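Local atomic coordinates of putative sugar binding protein (Geobacillus stearothermophilus, PDB entry 6GT9), a protein that binds galactose and probably serves as the glucose-galactose sensing component of a three-component system linked to galactan utilization. Residues F33-E38 against L63-P68. Residues are numbered along the deposited sequence; the frame is centred on the assembly and turned at random.
Sequences FVLVPE and LEYIGP. With GAL (beta-D-galactopyranose), chain E.
Pro37 lies over one face of the Tyr65 ring: its CD stands 4.2 Å from the ring centroid, 25° off the normal, a CH-pi contact, while CG comes within 3.4 Å of Tyr65 CZ. With CG anti to the backbone N (chi1 -177°), the Tyr65 ring starts on the face it shares with Leu35, whose CD2 meets the ring edge in plane, 3.9 Å from Tyr65 CD1. Tyr65 OH hydrogen-bonds to Leu40 O. An alanine at Tyr65 would probably leave Pro37 and Leu35 facing a gap and Leu40 O without this partner. Three backbone bonds with N-H...O angles of 165-170°, Glu64 N to Phe33 O, Leu35 N to Glu64 O and Ile66 N to Leu35 O, set the parallel register of a beta-alpha-beta unit, linked through helix 43-59, at the edge of one lobe's sheet in the two-lobed periplasmic-binding-protein fold. On the face of Val34 and the partly exposed Glu64, side chains meet more sparsely: Val34 CG1 has Ile66 CD1, from the following loop, at 4.0 Å. Farther on, Pro68 CD touches Pro37 O at 3.5 Å, and galactose-binding Glu38, its side chain starting away from 63-68, accepts a hydrogen bond from galactose O4 at OE1 (2.6 Å), also hydrogen-bonded to Gln94 NE2.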
loop_
_atom_site.group_PDB
_atom_site.type_symbol
_atom_site.label_atom_id
_atom_site.label_comp_id
_atom_site.label_asym_id
_atom_site.label_seq_id
_atom_site.Cartn_x
_atom_site.Cartn_y
_atom_site.Cartn_z
ATOM N N PHE A 33 -14.510 -2.476 -16.903
ATOM C CA PHE A 33 -13.624 -1.739 -16.011
ATOM C C PHE A 33 -12.321 -2.513 -15.864
ATOM O O PHE A 33 -12.337 -3.743 -15.748
ATOM C CB PHE A 33 -14.214 -1.556 -14.602
ATOM C CG PHE A 33 -15.542 -0.830 -14.554
ATOM C CD1 PHE A 33 -16.037 -0.143 -15.657
ATOM C CD2 PHE A 33 -16.281 -0.835 -13.380
ATOM C CE1 PHE A 33 -17.263 0.518 -15.589
ATOM C CE2 PHE A 33 -17.498 -0.178 -13.305
ATOM C CZ PHE A 33 -17.992 0.489 -14.424
ATOM N N VAL A 34 -11.199 -1.802 -15.842
ATOM C CA VAL A 34 -9.893 -2.417 -15.643
ATOM C C VAL A 34 -9.361 -1.983 -14.284
ATOM O O VAL A 34 -9.406 -0.796 -13.944
ATOM C CB VAL A 34 -8.905 -2.041 -16.759
ATOM C CG1 VAL A 34 -7.527 -2.676 -16.474
ATOM C CG2 VAL A 34 -9.444 -2.503 -18.134
ATOM N N LEU A 35 -8.863 -2.940 -13.510
ATOM C CA LEU A 35 -8.161 -2.664 -12.259
ATOM C C LEU A 35 -6.707 -3.048 -12.475
ATOM O O LEU A 35 -6.419 -4.191 -12.841
ATOM C CB LEU A 35 -8.763 -3.445 -11.091
ATOM C CG LEU A 35 -7.973 -3.432 -9.774
ATOM C CD1 LEU A 35 -7.875 -2.027 -9.180
ATOM C CD2 LEU A 35 -8.589 -4.405 -8.775
ATOM N N VAL A 36 -5.805 -2.093 -12.281
ATOM C CA VAL A 36 -4.376 -2.311 -12.474
ATOM C C VAL A 36 -3.718 -2.342 -11.095
ATOM O O VAL A 36 -3.702 -1.315 -10.401
ATOM C CB VAL A 36 -3.753 -1.221 -13.354
ATOM C CG1 VAL A 36 -2.263 -1.482 -13.523
ATOM C CG2 VAL A 36 -4.466 -1.158 -14.701
ATOM N N PRO A 37 -3.199 -3.480 -10.646
ATOM C CA PRO A 37 -2.487 -3.526 -9.368
ATOM C C PRO A 37 -1.025 -3.128 -9.541
ATOM O O PRO A 37 -0.495 -3.062 -10.648
ATOM C CB PRO A 37 -2.600 -4.995 -8.969
ATOM C CG PRO A 37 -2.460 -5.695 -10.303
ATOM C CD PRO A 37 -3.260 -4.817 -11.276
ATOM N N GLU A 38 -0.372 -2.862 -8.407
ATOM C CA GLU A 38 1.057 -2.584 -8.434
ATOM C C GLU A 38 1.828 -3.791 -8.960
ATOM O O GLU A 38 2.811 -3.639 -9.687
ATOM C CB GLU A 38 1.540 -2.201 -7.030
ATOM C CG GLU A 38 2.986 -1.744 -6.918
ATOM C CD GLU A 38 3.276 -1.152 -5.531
ATOM O OE1 GLU A 38 2.336 -1.116 -4.707
ATOM O OE2 GLU A 38 4.424 -0.728 -5.265
ATOM N N LEU A 63 -14.995 -6.891 -14.801
ATOM C CA LEU A 63 -13.802 -6.330 -14.189
ATOM C C LEU A 63 -12.590 -7.139 -14.633
ATOM O O LEU A 63 -12.497 -8.334 -14.333
ATOM C CB LEU A 63 -13.919 -6.327 -12.671
ATOM C CG LEU A 63 -12.693 -5.629 -12.107
ATOM C CD1 LEU A 63 -13.009 -4.185 -11.812
ATOM C CD2 LEU A 63 -12.207 -6.366 -10.894
ATOM N N GLU A 64 -11.688 -6.496 -15.371
ATOM C CA GLU A 64 -10.469 -7.119 -15.861
ATOM C C GLU A 64 -9.319 -6.701 -14.953
ATOM O O GLU A 64 -9.074 -5.502 -14.788
ATOM C CB GLU A 64 -10.185 -6.690 -17.295
ATOM C CG GLU A 64 -11.399 -6.576 -18.203
ATOM C CD GLU A 64 -10.953 -6.159 -19.591
ATOM O OE1 GLU A 64 -9.795 -6.510 -19.902
ATOM O OE2 GLU A 64 -11.704 -5.496 -20.353
ATOM N N TYR A 65 -8.630 -7.687 -14.364
ATOM C CA TYR A 65 -7.487 -7.467 -13.472
ATOM C C TYR A 65 -6.215 -7.634 -14.291
ATOM O O TYR A 65 -5.887 -8.752 -14.711
ATOM C CB TYR A 65 -7.526 -8.456 -12.311
ATOM C CG TYR A 65 -6.450 -8.320 -11.241
ATOM C CD1 TYR A 65 -6.497 -7.296 -10.301
ATOM C CD2 TYR A 65 -5.426 -9.260 -11.133
ATOM C CE1 TYR A 65 -5.526 -7.193 -9.294
ATOM C CE2 TYR A 65 -4.463 -9.171 -10.140
ATOM C CZ TYR A 65 -4.517 -8.131 -9.221
ATOM O OH TYR A 65 -3.564 -8.036 -8.221
ATOM N N ILE A 66 -5.517 -6.524 -14.554
ATOM C CA ILE A 66 -4.396 -6.521 -15.495
ATOM C C ILE A 66 -3.279 -5.682 -14.903
ATOM O O ILE A 66 -3.470 -4.489 -14.647
ATOM C CB ILE A 66 -4.780 -5.959 -16.876
ATOM C CG1 ILE A 66 -6.037 -6.636 -17.423
ATOM C CG2 ILE A 66 -3.627 -6.125 -17.840
ATOM C CD1 ILE A 66 -6.610 -5.945 -18.629
ATOM N N GLY A 67 -2.106 -6.284 -14.721
ATOM C CA GLY A 67 -1.011 -5.613 -14.065
ATOM C C GLY A 67 0.338 -6.251 -14.328
ATOM O O GLY A 67 0.443 -7.358 -14.876
ATOM N N PRO A 68 1.402 -5.547 -13.950
ATOM C CA PRO A 68 2.758 -6.079 -14.159
ATOM C C PRO A 68 2.997 -7.349 -13.357
ATOM O O PRO A 68 2.591 -7.468 -12.198
ATOM C CB PRO A 68 3.668 -4.941 -13.675
ATOM C CG PRO A 68 2.770 -3.703 -13.572
ATOM C CD PRO A 68 1.394 -4.215 -13.315
HETATM C C1 GAL E . 0.663 -2.341 0.797
HETATM C C2 GAL E . 0.376 -1.267 -0.234
HETATM C C3 GAL E . 0.181 -1.868 -1.637
HETATM C C4 GAL E . 1.392 -2.701 -2.022
HETATM C C5 GAL E . 1.711 -3.712 -0.933
HETATM C C6 GAL E . 3.028 -4.451 -1.183
HETATM O O1 GAL E . 0.863 -1.745 2.063
HETATM O O2 GAL E . -0.813 -0.538 0.102
HETATM O O3 GAL E . 0.100 -0.845 -2.582
HETATM O O4 GAL E . 2.528 -1.857 -2.235
HETATM O O5 GAL E . 1.831 -3.093 0.411
HETATM O O6 GAL E . 3.111 -5.614 -0.389
#